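Local coordinates for protein toll-like receptor 13 (Mus musculus, PDB 4Z0C) that recognises single-stranded bacterial 23S ribosomal RNA in the endosome as an innate immune receptor and signals through MYD88 and TRAF6 to activate NF-kappa-B, at residues A[415-429]-A[436-450]. Sequence-based numbering, arbitrary orientation.
Sequences IDRYSFTQFPNLEVL and IRTLNHGTFRPLKKL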
loop_
_atom_site.group_PDB
_atom_site.type_symbol
_atom_site.label_atom_id
_atom_site.label_comp_id
_atom_site.label_asym_id
_atom_site.label_seq_id
_atom_site.Cartn_x
_atom_site.Cartn_y
_atom_site.Cartn_z
ATOM N N ILE A 415 4.914 17.610 13.866
ATOM C CA ILE A 415 4.707 17.811 15.295
ATOM C C ILE A 415 6.068 17.699 15.980
ATOM O O ILE A 415 7.010 17.137 15.414
ATOM C CB ILE A 415 3.749 16.737 15.902
ATOM C CG1 ILE A 415 4.098 15.335 15.384
ATOM C CG2 ILE A 415 2.311 17.039 15.560
ATOM C CD1 ILE A 415 3.350 14.210 16.083
ATOM N N ASP A 416 6.198 18.241 17.181
ATOM C CA ASP A 416 7.432 18.036 17.939
ATOM C C ASP A 416 7.206 18.024 19.450
ATOM O O ASP A 416 6.063 17.987 19.919
ATOM C CB ASP A 416 8.489 19.080 17.561
ATOM C CG ASP A 416 7.993 20.513 17.737
ATOM O OD1 ASP A 416 7.238 20.789 18.705
ATOM O OD2 ASP A 416 8.368 21.368 16.898
ATOM N N ARG A 417 8.303 18.142 20.194
ATOM C CA ARG A 417 8.293 18.002 21.647
ATOM C C ARG A 417 7.462 19.086 22.321
ATOM O O ARG A 417 7.092 18.947 23.490
ATOM C CB ARG A 417 9.721 18.056 22.203
ATOM C CG ARG A 417 10.304 19.462 22.156
ATOM C CD ARG A 417 11.649 19.593 22.830
ATOM N NE ARG A 417 12.580 20.252 21.923
ATOM C CZ ARG A 417 13.896 20.089 21.932
ATOM N NH1 ARG A 417 14.460 19.261 22.803
ATOM N NH2 ARG A 417 14.646 20.750 21.057
ATOM N N TYR A 418 7.143 20.144 21.579
ATOM C CA TYR A 418 6.400 21.265 22.153
ATOM C C TYR A 418 4.926 21.203 21.804
ATOM O O TYR A 418 4.166 22.092 22.159
ATOM C CB TYR A 418 6.963 22.607 21.670
ATOM C CG TYR A 418 8.441 22.811 21.947
ATOM C CD1 TYR A 418 8.930 22.838 23.254
ATOM C CD2 TYR A 418 9.337 23.030 20.904
ATOM C CE1 TYR A 418 10.275 23.031 23.511
ATOM C CE2 TYR A 418 10.678 23.232 21.148
ATOM C CZ TYR A 418 11.143 23.232 22.453
ATOM O OH TYR A 418 12.486 23.439 22.690
ATOM N N SER A 419 4.520 20.138 21.126
ATOM C CA SER A 419 3.176 20.070 20.575
ATOM C C SER A 419 2.116 19.661 21.606
ATOM O O SER A 419 0.947 19.991 21.435
ATOM C CB SER A 419 3.139 19.096 19.394
ATOM O OG SER A 419 3.988 19.505 18.337
ATOM N N PHE A 420 2.514 18.937 22.658
ATOM C CA PHE A 420 1.544 18.380 23.629
ATOM C C PHE A 420 1.834 18.645 25.109
ATOM O O PHE A 420 1.508 17.829 25.966
ATOM C CB PHE A 420 1.384 16.866 23.424
ATOM C CG PHE A 420 1.066 16.484 22.018
ATOM C CD1 PHE A 420 -0.211 16.674 21.507
ATOM C CD2 PHE A 420 2.047 15.959 21.194
ATOM C CE1 PHE A 420 -0.496 16.341 20.199
ATOM C CE2 PHE A 420 1.767 15.618 19.881
ATOM C CZ PHE A 420 0.505 15.809 19.379
ATOM N N THR A 421 2.405 19.798 25.408
ATOM C CA THR A 421 2.782 20.146 26.773
ATOM C C THR A 421 1.571 20.422 27.669
ATOM O O THR A 421 1.651 20.326 28.892
ATOM C CB THR A 421 3.700 21.373 26.744
ATOM O OG1 THR A 421 4.820 21.078 25.905
ATOM C CG2 THR A 421 4.187 21.743 28.144
ATOM N N GLN A 422 0.447 20.767 27.054
ATOM C CA GLN A 422 -0.717 21.195 27.808
ATOM C C GLN A 422 -1.687 20.063 28.186
ATOM O O GLN A 422 -2.758 20.319 28.761
ATOM C CB GLN A 422 -1.447 22.274 27.010
ATOM C CG GLN A 422 -0.538 23.396 26.593
ATOM C CD GLN A 422 -0.008 24.143 27.788
ATOM O OE1 GLN A 422 -0.774 24.729 28.550
ATOM N NE2 GLN A 422 1.307 24.109 27.977
ATOM N N PHE A 423 -1.316 18.818 27.895
ATOM C CA PHE A 423 -2.234 17.702 28.114
ATOM C C PHE A 423 -1.707 16.627 29.062
ATOM O O PHE A 423 -1.639 15.466 28.680
ATOM C CB PHE A 423 -2.582 17.040 26.776
ATOM C CG PHE A 423 -3.040 18.009 25.725
ATOM C CD1 PHE A 423 -3.973 18.981 26.020
ATOM C CD2 PHE A 423 -2.527 17.954 24.438
ATOM C CE1 PHE A 423 -4.382 19.886 25.041
ATOM C CE2 PHE A 423 -2.937 18.857 23.462
ATOM C CZ PHE A 423 -3.860 19.814 23.763
ATOM N N PRO A 424 -1.376 16.994 30.314
ATOM C CA PRO A 424 -0.796 15.991 31.223
ATOM C C PRO A 424 -1.704 14.799 31.540
ATOM O O PRO A 424 -1.188 13.786 32.014
ATOM C CB PRO A 424 -0.509 16.800 32.499
ATOM C CG PRO A 424 -1.419 17.992 32.413
ATOM C CD PRO A 424 -1.483 18.317 30.958
ATOM N N ASN A 425 -3.009 14.910 31.287
ATOM C CA ASN A 425 -3.949 13.823 31.577
ATOM C C ASN A 425 -4.440 13.070 30.349
ATOM O O ASN A 425 -5.328 12.244 30.452
ATOM C CB ASN A 425 -5.182 14.363 32.307
ATOM C CG ASN A 425 -4.916 14.663 33.756
ATOM O OD1 ASN A 425 -4.628 13.758 34.539
ATOM N ND2 ASN A 425 -4.963 15.951 34.119
ATOM N N LEU A 426 -3.901 13.386 29.182
ATOM C CA LEU A 426 -4.346 12.736 27.958
ATOM C C LEU A 426 -4.174 11.223 28.084
ATOM O O LEU A 426 -3.209 10.744 28.679
ATOM C CB LEU A 426 -3.553 13.253 26.763
ATOM C CG LEU A 426 -4.330 13.278 25.447
ATOM C CD1 LEU A 426 -5.542 14.237 25.537
ATOM C CD2 LEU A 426 -3.401 13.651 24.293
ATOM N N GLU A 427 -5.141 10.478 27.566
ATOM C CA GLU A 427 -5.124 9.023 27.637
ATOM C C GLU A 427 -5.152 8.427 26.239
ATOM O O GLU A 427 -4.610 7.355 26.007
ATOM C CB GLU A 427 -6.296 8.493 28.493
ATOM C CG GLU A 427 -6.179 8.799 29.998
ATOM C CD GLU A 427 -7.426 8.399 30.823
ATOM O OE1 GLU A 427 -8.429 7.923 30.243
ATOM O OE2 GLU A 427 -7.387 8.541 32.068
ATOM N N VAL A 428 -5.804 9.122 25.314
ATOM C CA VAL A 428 -5.910 8.643 23.942
ATOM C C VAL A 428 -5.579 9.776 22.985
ATOM O O VAL A 428 -6.175 10.860 23.058
ATOM C CB VAL A 428 -7.325 8.167 23.608
ATOM C CG1 VAL A 428 -7.380 7.664 22.170
ATOM C CG2 VAL A 428 -7.761 7.076 24.571
ATOM N N LEU A 429 -4.632 9.535 22.088
ATOM C CA LEU A 429 -4.275 10.533 21.090
ATOM C C LEU A 429 -4.339 9.958 19.677
ATOM O O LEU A 429 -3.579 9.043 19.325
ATOM C CB LEU A 429 -2.902 11.118 21.389
ATOM C CG LEU A 429 -2.330 12.056 20.324
ATOM C CD1 LEU A 429 -3.248 13.269 20.066
ATOM C CD2 LEU A 429 -0.953 12.492 20.764
ATOM N N ILE A 436 2.229 12.872 8.504
ATOM C CA ILE A 436 3.451 12.988 9.284
ATOM C C ILE A 436 4.512 12.063 8.738
ATOM O O ILE A 436 4.261 10.857 8.608
ATOM C CB ILE A 436 3.207 12.726 10.770
ATOM C CG1 ILE A 436 2.193 13.733 11.302
ATOM C CG2 ILE A 436 4.504 12.851 11.533
ATOM C CD1 ILE A 436 1.482 13.310 12.596
ATOM N N ARG A 437 5.685 12.631 8.408
ATOM C CA ARG A 437 6.779 11.899 7.738
ATOM C C ARG A 437 7.899 11.450 8.662
ATOM O O ARG A 437 8.508 10.402 8.431
ATOM C CB ARG A 437 7.367 12.706 6.572
ATOM C CG ARG A 437 6.467 12.669 5.362
ATOM C CD ARG A 437 6.911 13.573 4.226
ATOM N NE ARG A 437 5.805 13.683 3.281
ATOM C CZ ARG A 437 5.933 13.712 1.960
ATOM N NH1 ARG A 437 7.135 13.672 1.395
ATOM N NH2 ARG A 437 4.848 13.799 1.201
ATOM N N THR A 438 8.175 12.226 9.704
ATOM C CA THR A 438 9.149 11.808 10.709
ATOM C C THR A 438 8.652 12.097 12.126
ATOM O O THR A 438 7.840 12.990 12.349
ATOM C CB THR A 438 10.536 12.481 10.549
ATOM O OG1 THR A 438 10.538 13.722 11.258
ATOM C CG2 THR A 438 10.869 12.718 9.100
ATOM N N LEU A 439 9.157 11.324 13.079
ATOM C CA LEU A 439 8.817 11.495 14.480
ATOM C C LEU A 439 10.073 11.972 15.198
ATOM O O LEU A 439 11.115 11.318 15.136
ATOM C CB LEU A 439 8.353 10.157 15.042
ATOM C CG LEU A 439 7.189 10.063 16.019
ATOM C CD1 LEU A 439 6.008 10.985 15.662
ATOM C CD2 LEU A 439 6.737 8.599 16.089
ATOM N N ASN A 440 9.992 13.132 15.842
ATOM C CA ASN A 440 11.157 13.684 16.516
ATOM C C ASN A 440 11.248 13.164 17.943
ATOM O O ASN A 440 10.233 12.771 18.527
ATOM C CB ASN A 440 11.108 15.216 16.516
ATOM C CG ASN A 440 11.012 15.798 15.115
ATOM O OD1 ASN A 440 10.046 16.497 14.789
ATOM N ND2 ASN A 440 12.008 15.502 14.271
ATOM N N HIS A 441 12.453 13.169 18.505
ATOM C CA HIS A 441 12.645 12.733 19.886
ATOM C C HIS A 441 11.838 13.615 20.833
ATOM O O HIS A 441 11.747 14.840 20.654
ATOM C CB HIS A 441 14.126 12.782 20.286
ATOM C CG HIS A 441 14.664 14.172 20.453
ATOM N ND1 HIS A 441 14.971 14.986 19.385
ATOM C CD2 HIS A 441 14.935 14.893 21.568
ATOM C CE1 HIS A 441 15.411 16.150 19.833
ATOM N NE2 HIS A 441 15.398 16.119 21.152
ATOM N N GLY A 442 11.244 12.974 21.834
ATOM C CA GLY A 442 10.534 13.672 22.885
ATOM C C GLY A 442 9.192 14.261 22.505
ATOM O O GLY A 442 8.606 15.000 23.306
ATOM N N THR A 443 8.702 13.946 21.304
ATOM C CA THR A 443 7.454 14.549 20.824
ATOM C C THR A 443 6.295 14.330 21.798
ATOM O O THR A 443 5.458 15.208 21.955
ATOM C CB THR A 443 7.057 14.066 19.408
ATOM O OG1 THR A 443 7.992 14.568 18.451
ATOM C CG2 THR A 443 5.657 14.562 19.028
ATOM N N PHE A 444 6.274 13.171 22.466
ATOM C CA PHE A 444 5.183 12.815 23.383
ATOM C C PHE A 444 5.640 12.773 24.843
ATOM O O PHE A 444 4.946 12.220 25.682
ATOM C CB PHE A 444 4.556 11.462 23.002
ATOM C CG PHE A 444 4.321 11.296 21.532
ATOM C CD1 PHE A 444 3.242 11.901 20.917
ATOM C CD2 PHE A 444 5.195 10.545 20.760
ATOM C CE1 PHE A 444 3.029 11.767 19.553
ATOM C CE2 PHE A 444 4.986 10.393 19.397
ATOM C CZ PHE A 444 3.893 11.011 18.793
ATOM N N ARG A 445 6.815 13.327 25.133
ATOM C CA ARG A 445 7.351 13.356 26.501
ATOM C C ARG A 445 6.376 13.796 27.601
ATOM O O ARG A 445 6.348 13.174 28.664
ATOM C CB ARG A 445 8.624 14.215 26.585
ATOM C CG ARG A 445 9.906 13.433 26.709
ATOM C CD ARG A 445 10.683 13.837 27.960
ATOM N NE ARG A 445 10.152 13.213 29.174
ATOM C CZ ARG A 445 10.573 12.052 29.675
ATOM N NH1 ARG A 445 11.541 11.376 29.070
ATOM N NH2 ARG A 445 10.023 11.564 30.786
ATOM N N PRO A 446 5.592 14.874 27.368
ATOM C CA PRO A 446 4.670 15.319 28.420
ATOM C C PRO A 446 3.508 14.380 28.701
ATOM O O PRO A 446 2.929 14.479 29.771
ATOM C CB PRO A 446 4.117 16.640 27.870
ATOM C CG PRO A 446 5.112 17.083 26.858
ATOM C CD PRO A 446 5.638 15.835 26.251
ATOM N N LEU A 447 3.163 13.505 27.761
ATOM C CA LEU A 447 1.955 12.692 27.875
ATOM C C LEU A 447 2.114 11.481 28.792
ATOM O O LEU A 447 1.964 10.327 28.361
ATOM C CB LEU A 447 1.487 12.278 26.482
ATOM C CG LEU A 447 1.358 13.482 25.544
ATOM C CD1 LEU A 447 0.842 13.076 24.168
ATOM C CD2 LEU A 447 0.448 14.534 26.172
ATOM N N LYS A 448 2.371 11.767 30.067
ATOM C CA LYS A 448 2.704 10.759 31.080
ATOM C C LYS A 448 1.633 9.705 31.289
ATOM O O LYS A 448 1.927 8.604 31.745
ATOM C CB LYS A 448 2.980 11.429 32.436
ATOM C CG LYS A 448 4.399 11.969 32.648
ATOM C CD LYS A 448 5.259 11.854 31.400
ATOM C CE LYS A 448 6.716 12.164 31.691
ATOM N NZ LYS A 448 6.885 13.394 32.490
ATOM N N LYS A 449 0.393 10.044 30.963
ATOM C CA LYS A 449 -0.728 9.154 31.221
ATOM C C LYS A 449 -1.312 8.530 29.954
ATOM O O LYS A 449 -2.345 7.862 30.002
ATOM C CB LYS A 449 -1.807 9.901 32.004
ATOM C CG LYS A 449 -1.390 10.192 33.441
ATOM C CD LYS A 449 -2.407 11.034 34.176
ATOM C CE LYS A 449 -3.569 10.194 34.652
ATOM N NZ LYS A 449 -4.478 10.957 35.543
ATOM N N LEU A 450 -0.661 8.763 28.820
ATOM C CA LEU A 450 -1.165 8.260 27.543
ATOM C C LEU A 450 -1.276 6.734 27.559
ATOM O O LEU A 450 -0.361 6.035 27.983
ATOM C CB LEU A 450 -0.292 8.727 26.368
ATOM C CG LEU A 450 -1.028 8.599 25.032
ATOM C CD1 LEU A 450 -2.189 9.587 25.011
ATOM C CD2 LEU A 450 -0.080 8.847 23.878
HETATM O O HOH W 1 4.722 17.467 23.353
HETATM O O HOH W 2 -0.877 12.079 29.424
HETATM O O HOH W 3 -6.642 11.028 32.941
#
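The Phe420 ring meets the carbonyl O of Thr443 at its edge, in plane, 3.6 Å from CD2; the Phe420 and Phe444 side chains run alongside each other in the same direction, CE2 of Phe420 lying 4.1 Å from CE1 of Phe444. One face of Phe420 carries Leu429 CD2, the opposite face Ser419 CB, and Phe423 CD2 is a second neighbour at the edge. The Phe444 ring has Thr443 CG2 over the centre of one face, and that same methyl touches Ile415 CD1 at 3.8 Å. Leu447, with CG beside its backbone N (chi1 -52°), sends CD2 into the bend of 420-426, 3.4 Å from Phe423 O, while CD1 packs on Phe420 CB and Leu429 CD2. Farther out, Pro446 CB rests against Phe420 O.

Two waters stitch the backbones together. One donates to Arg417 O and Thr443 O and accepts from Phe420 N; the other joins Leu426 O to Lys449 N. At the surface Lys449 bends at chi3 (79°), bringing NZ 3.0 Å from Asn425 OD1 in a hydrogen bond lying in the carbonyl plane, with a C=O...N angle of 157°. Asn425 ND2 donates a hydrogen bond to Phe400 O, earlier in the chain. Such stacking of successive turn-rich coils, with phenylalanines and leucines layered inside, is characteristic of the convex side of the leucine-rich-repeat solenoid of a Toll-like receptor ectodomain.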